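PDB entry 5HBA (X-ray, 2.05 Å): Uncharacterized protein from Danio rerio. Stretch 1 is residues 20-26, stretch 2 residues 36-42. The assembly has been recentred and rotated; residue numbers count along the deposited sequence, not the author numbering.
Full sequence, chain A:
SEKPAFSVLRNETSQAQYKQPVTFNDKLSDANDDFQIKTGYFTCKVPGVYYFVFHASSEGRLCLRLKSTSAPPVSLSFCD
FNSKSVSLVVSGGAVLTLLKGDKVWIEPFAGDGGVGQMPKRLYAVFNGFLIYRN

Stretch 1 20-26: QPVTFND
Stretch 2, residues 36-42: QIKTGYF

Stretch 1, largely extended but broken at Asn 25, lies against the turn that opens stretch 2. That turn is held by its own backbone: Gly 40 N donates to Gln 36 O at 2.9 Å, Thr 39 N to Gln 36 O at 3.2 Å, and Gln 36 N to Tyr 41 O at 3.1 Å. Gln 36 has phi/psi -107/108 (chi m, t, 34°); Ile 37, Lys 38 and Thr 39 follow at -70/-22, -74/-24 and -108/-18. Gly 40 swings to 83/6, and Tyr 41 (-102/133) and Phe 42 (-82/129, chi1 t, chi2 87°) are extended. Thr 23 CA sits 4.3 Å from Gly 40 CA, and Phe 24 CA 4.9 Å from Ile 37 CA, so the nearest partner falls back as stretch 1 advances. Together the stretches bury 385 Å².

Gln 20 (-133/155, chi m, t, -18°) makes no contact with stretch 2; it is exposed, which suits a polar residue. Pro 21 (-59/135, ring C-gamma exo) points its CB toward stretch 2. Its compact apolar ring packs against Tyr 41, with Pro 21 CG 3.6 Å from Tyr 41 CZ, while Pro 21 CB lies 3.4 Å from Thr 39 O. The CA-to-CB bond of Tyr 41 (chi1 m, chi2 -65°) points away, but its long side chain brings the phenol end back to the proline.

The CA-to-CB bond of buried Val 22 (-62/130, chi1 t) points away, and its carbonyl makes the contact: Val 22 O meets Gly 40 CA at 3.1 Å in a CA-H...O contact. A water lies 3.0 Å from Val 22 O and 2.6 Å from Gly 40 O. Glycine is essential here: an ideal CB on Gly 40 would lie 2.2 Å from Val 22 O, and the backbone angles alone would jam it against the preceding carbonyl.

The CA-to-CB bond of Thr 23 (-102/160, chi1 p) points sideways; Thr 23 CG2 is 3.4 Å from Lys 38 O. This small branched side chain fits the close approach, whereas Lys 38 (m, t, t, t) and Thr 39 (p) direct their CB atoms away.

Phe 24 (-129/150, chi1 m, chi2 85°) supplies the one direct hydrogen bond between the stretches, Phe 24 N to Ile 37 O, 3.1 Å and nearly straight at 175°. Phe 24 CB and Ile 37 CB pack at 4.0 Å, and the buried ring presents its edge to Gly 40, with Phe 24 CE1 4.4 Å from Gly 40 CA.

The CA-to-CB bonds of Asn 25 (-115/8, p, -36°) and Asp 26 (-147/125, t, -16°) point away. Exposed Asn 25 hydrogen-bonds elsewhere in the structure; partly exposed Asp 26 suits a charged group. Ile 37 (p, t) reaches their backbone, Ile 37 CD1 lying 4.2 Å from Asn 25 C and 4.3 Å from Asp 26 N.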

ATOM      1  N   GLN A  20     -12.589 -17.958  -3.384  1.00 26.54           N
ATOM      2  CA  GLN A  20     -13.821 -17.202  -3.573  1.00 23.29           C
ATOM      3  C   GLN A  20     -13.509 -15.770  -3.184  1.00 23.82           C
ATOM      4  O   GLN A  20     -12.600 -15.534  -2.372  1.00 20.74           O
ATOM      5  CB  GLN A  20     -14.936 -17.737  -2.659  1.00 27.75           C
ATOM      6  CG  GLN A  20     -15.356 -19.164  -2.981  1.00 32.34           C
ATOM      7  CD  GLN A  20     -16.593 -19.607  -2.208  1.00 38.93           C
ATOM      8  OE1 GLN A  20     -16.962 -19.008  -1.198  1.00 40.21           O
ATOM      9  NE2 GLN A  20     -17.242 -20.662  -2.691  1.00 46.97           N
ATOM     10  N   PRO A  21     -14.260 -14.806  -3.736  1.00 23.82           N
ATOM     11  CA  PRO A  21     -14.002 -13.413  -3.354  1.00 23.47           C
ATOM     12  C   PRO A  21     -14.174 -13.179  -1.857  1.00 24.14           C
ATOM     13  O   PRO A  21     -15.145 -13.649  -1.248  1.00 23.83           O
ATOM     14  CB  PRO A  21     -15.056 -12.629  -4.141  1.00 21.11           C
ATOM     15  CG  PRO A  21     -15.301 -13.468  -5.356  1.00 25.62           C
ATOM     16  CD  PRO A  21     -15.138 -14.910  -4.919  1.00 25.53           C
ATOM     17  N   VAL A  22     -13.228 -12.461  -1.266  1.00 21.16           N
ATOM     18  CA  VAL A  22     -13.373 -12.048   0.128  1.00 19.79           C
ATOM     19  C   VAL A  22     -14.597 -11.165   0.244  1.00 22.19           C
ATOM     20  O   VAL A  22     -14.757 -10.214  -0.544  1.00 21.21           O
ATOM     21  CB  VAL A  22     -12.157 -11.240   0.614  1.00 21.83           C
ATOM     22  CG1 VAL A  22     -12.368 -10.785   2.077  1.00 21.84           C
ATOM     23  CG2 VAL A  22     -10.879 -12.059   0.483  1.00 18.35           C
ATOM     24  N   THR A  23     -15.466 -11.464   1.206  1.00 21.14           N
ATOM     25  CA  THR A  23     -16.623 -10.603   1.469  1.00 24.92           C
ATOM     26  C   THR A  23     -16.356  -9.741   2.713  1.00 24.11           C
ATOM     27  O   THR A  23     -15.471 -10.062   3.521  1.00 23.78           O
ATOM     28  CB  THR A  23     -17.946 -11.406   1.580  1.00 23.74           C
ATOM     29  OG1 THR A  23     -17.866 -12.316   2.681  1.00 22.04           O
ATOM     30  CG2 THR A  23     -18.205 -12.208   0.285  1.00 22.59           C
ATOM     31  N   PHE A  24     -17.088  -8.639   2.850  1.00 22.65           N
ATOM     32  CA  PHE A  24     -16.778  -7.639   3.876  1.00 22.25           C
ATOM     33  C   PHE A  24     -18.032  -7.302   4.690  1.00 26.55           C
ATOM     34  O   PHE A  24     -19.136  -7.385   4.169  1.00 26.04           O
ATOM     35  CB  PHE A  24     -16.219  -6.372   3.211  1.00 20.30           C
ATOM     36  CG  PHE A  24     -14.979  -6.618   2.361  1.00 24.94           C
ATOM     37  CD1 PHE A  24     -15.090  -7.019   1.039  1.00 21.81           C
ATOM     38  CD2 PHE A  24     -13.705  -6.437   2.894  1.00 23.01           C
ATOM     39  CE1 PHE A  24     -13.958  -7.246   0.256  1.00 22.70           C
ATOM     40  CE2 PHE A  24     -12.562  -6.670   2.127  1.00 22.84           C
ATOM     41  CZ  PHE A  24     -12.684  -7.076   0.805  1.00 20.92           C
ATOM     42  N   ASN A  25     -17.873  -6.931   5.959  1.00 25.75           N
ATOM     43  CA  ASN A  25     -19.039  -6.610   6.794  1.00 30.38           C
ATOM     44  C   ASN A  25     -19.121  -5.144   7.244  1.00 28.78           C
ATOM     45  O   ASN A  25     -19.975  -4.787   8.056  1.00 33.97           O
ATOM     46  CB  ASN A  25     -19.151  -7.552   8.006  1.00 25.03           C
ATOM     47  CG  ASN A  25     -17.970  -7.444   8.945  1.00 30.84           C
ATOM     48  OD1 ASN A  25     -16.827  -7.249   8.514  1.00 29.69           O
ATOM     49  ND2 ASN A  25     -18.229  -7.591  10.238  1.00 26.08           N
ATOM     50  N   ASP A  26     -18.243  -4.295   6.711  1.00 25.15           N
ATOM     51  CA  ASP A  26     -18.289  -2.867   7.027  1.00 30.41           C
ATOM     52  C   ASP A  26     -17.838  -2.033   5.837  1.00 30.31           C
ATOM     53  O   ASP A  26     -16.750  -2.242   5.297  1.00 29.03           O
ATOM     54  CB  ASP A  26     -17.418  -2.556   8.254  1.00 28.66           C
ATOM     55  CG  ASP A  26     -17.726  -1.198   8.860  1.00 35.17           C
ATOM     56  OD1 ASP A  26     -18.373  -0.364   8.184  1.00 34.63           O
ATOM     57  OD2 ASP A  26     -17.322  -0.966  10.020  1.00 41.13           O
ATOM     58  N   GLN A  36     -20.047  -4.045  -3.778  1.00 29.09           N
ATOM     59  CA  GLN A  36     -21.032  -4.860  -3.082  1.00 29.02           C
ATOM     60  C   GLN A  36     -20.329  -5.727  -2.044  1.00 28.06           C
ATOM     61  O   GLN A  36     -19.639  -6.694  -2.388  1.00 26.82           O
ATOM     62  CB  GLN A  36     -21.830  -5.724  -4.072  1.00 28.16           C
ATOM     63  CG  GLN A  36     -22.859  -4.926  -4.892  1.00 36.07           C
ATOM     64  CD  GLN A  36     -23.665  -5.800  -5.854  1.00 45.24           C
ATOM     65  OE1 GLN A  36     -23.966  -6.959  -5.557  1.00 46.51           O
ATOM     66  NE2 GLN A  36     -24.006  -5.247  -7.016  1.00 49.60           N
ATOM     67  N   ILE A  37     -20.503  -5.390  -0.769  1.00 24.85           N
ATOM     68  CA  ILE A  37     -19.747  -6.086   0.262  1.00 26.75           C
ATOM     69  C   ILE A  37     -20.216  -7.527   0.439  1.00 26.49           C
ATOM     70  O   ILE A  37     -19.464  -8.361   0.935  1.00 25.15           O
ATOM     71  CB  ILE A  37     -19.758  -5.344   1.622  1.00 24.83           C
ATOM     72  CG1 ILE A  37     -21.175  -5.197   2.164  1.00 25.73           C
ATOM     73  CG2 ILE A  37     -19.065  -3.988   1.498  1.00 24.98           C
ATOM     74  CD1 ILE A  37     -21.208  -4.592   3.584  1.00 26.35           C
ATOM     75  N   LYS A  38     -21.445  -7.829   0.025  1.00 23.86           N
ATOM     76  CA  LYS A  38     -21.952  -9.199   0.122  1.00 23.62           C
ATOM     77  C   LYS A  38     -21.356 -10.159  -0.907  1.00 24.77           C
ATOM     78  O   LYS A  38     -21.354 -11.370  -0.692  1.00 26.51           O
ATOM     79  CB  LYS A  38     -23.485  -9.234   0.012  1.00 31.02           C
ATOM     80  CG  LYS A  38     -24.220  -8.646   1.199  1.00 29.96           C
ATOM     81  CD  LYS A  38     -25.713  -8.996   1.108  1.00 33.94           C
ATOM     82  CE  LYS A  38     -26.569  -8.061   1.942  1.00 39.78           C
ATOM     83  NZ  LYS A  38     -28.023  -8.300   1.679  1.00 45.67           N
ATOM     84  N   THR A  39     -20.863  -9.635  -2.026  1.00 24.41           N
ATOM     85  CA  THR A  39     -20.299 -10.501  -3.055  1.00 22.19           C
ATOM     86  C   THR A  39     -18.775 -10.366  -3.102  1.00 27.49           C
ATOM     87  O   THR A  39     -18.076 -11.217  -3.677  1.00 26.39           O
ATOM     88  CB  THR A  39     -20.860 -10.175  -4.450  1.00 25.66           C
ATOM     89  OG1 THR A  39     -20.512  -8.831  -4.802  1.00 25.75           O
ATOM     90  CG2 THR A  39     -22.387 -10.341  -4.484  1.00 28.07           C
ATOM     91  N   GLY A  40     -18.268  -9.279  -2.524  1.00 24.72           N
ATOM     92  CA  GLY A  40     -16.836  -9.009  -2.536  1.00 24.91           C
ATOM     93  C   GLY A  40     -16.322  -8.344  -3.804  1.00 24.81           C
ATOM     94  O   GLY A  40     -15.103  -8.174  -3.965  1.00 24.20           O
ATOM     95  N   TYR A  41     -17.225  -7.963  -4.712  1.00 24.20           N
ATOM     96  CA  TYR A  41     -16.790  -7.383  -5.994  1.00 27.15           C
ATOM     97  C   TYR A  41     -16.916  -5.867  -6.064  1.00 27.12           C
ATOM     98  O   TYR A  41     -17.967  -5.309  -5.745  1.00 27.23           O
ATOM     99  CB  TYR A  41     -17.598  -7.934  -7.186  1.00 27.95           C
ATOM    100  CG  TYR A  41     -17.443  -9.403  -7.494  1.00 28.18           C
ATOM    101  CD1 TYR A  41     -16.223  -9.925  -7.911  1.00 26.96           C
ATOM    102  CD2 TYR A  41     -18.539 -10.259  -7.424  1.00 27.26           C
ATOM    103  CE1 TYR A  41     -16.086 -11.269  -8.203  1.00 29.15           C
ATOM    104  CE2 TYR A  41     -18.415 -11.601  -7.718  1.00 29.96           C
ATOM    105  CZ  TYR A  41     -17.189 -12.100  -8.108  1.00 30.35           C
ATOM    106  OH  TYR A  41     -17.059 -13.434  -8.407  1.00 28.95           O
ATOM    107  N   PHE A  42     -15.854  -5.216  -6.531  1.00 23.77           N
ATOM    108  CA  PHE A  42     -15.979  -3.891  -7.118  1.00 24.77           C
ATOM    109  C   PHE A  42     -16.410  -4.123  -8.554  1.00 31.00           C
ATOM    110  O   PHE A  42     -15.791  -4.917  -9.261  1.00 28.21           O
ATOM    111  CB  PHE A  42     -14.641  -3.153  -7.115  1.00 27.31           C
ATOM    112  CG  PHE A  42     -14.643  -1.893  -7.937  1.00 25.75           C
ATOM    113  CD1 PHE A  42     -15.059  -0.690  -7.381  1.00 27.48           C
ATOM    114  CD2 PHE A  42     -14.221  -1.909  -9.260  1.00 27.75           C
ATOM    115  CE1 PHE A  42     -15.059   0.475  -8.130  1.00 29.71           C
ATOM    116  CE2 PHE A  42     -14.224  -0.745 -10.018  1.00 28.23           C
ATOM    117  CZ  PHE A  42     -14.648   0.446  -9.453  1.00 28.15           C
TER
HETATM  118  O   HOH W   1     -13.032  -8.987  -2.640  1.00 21.93           O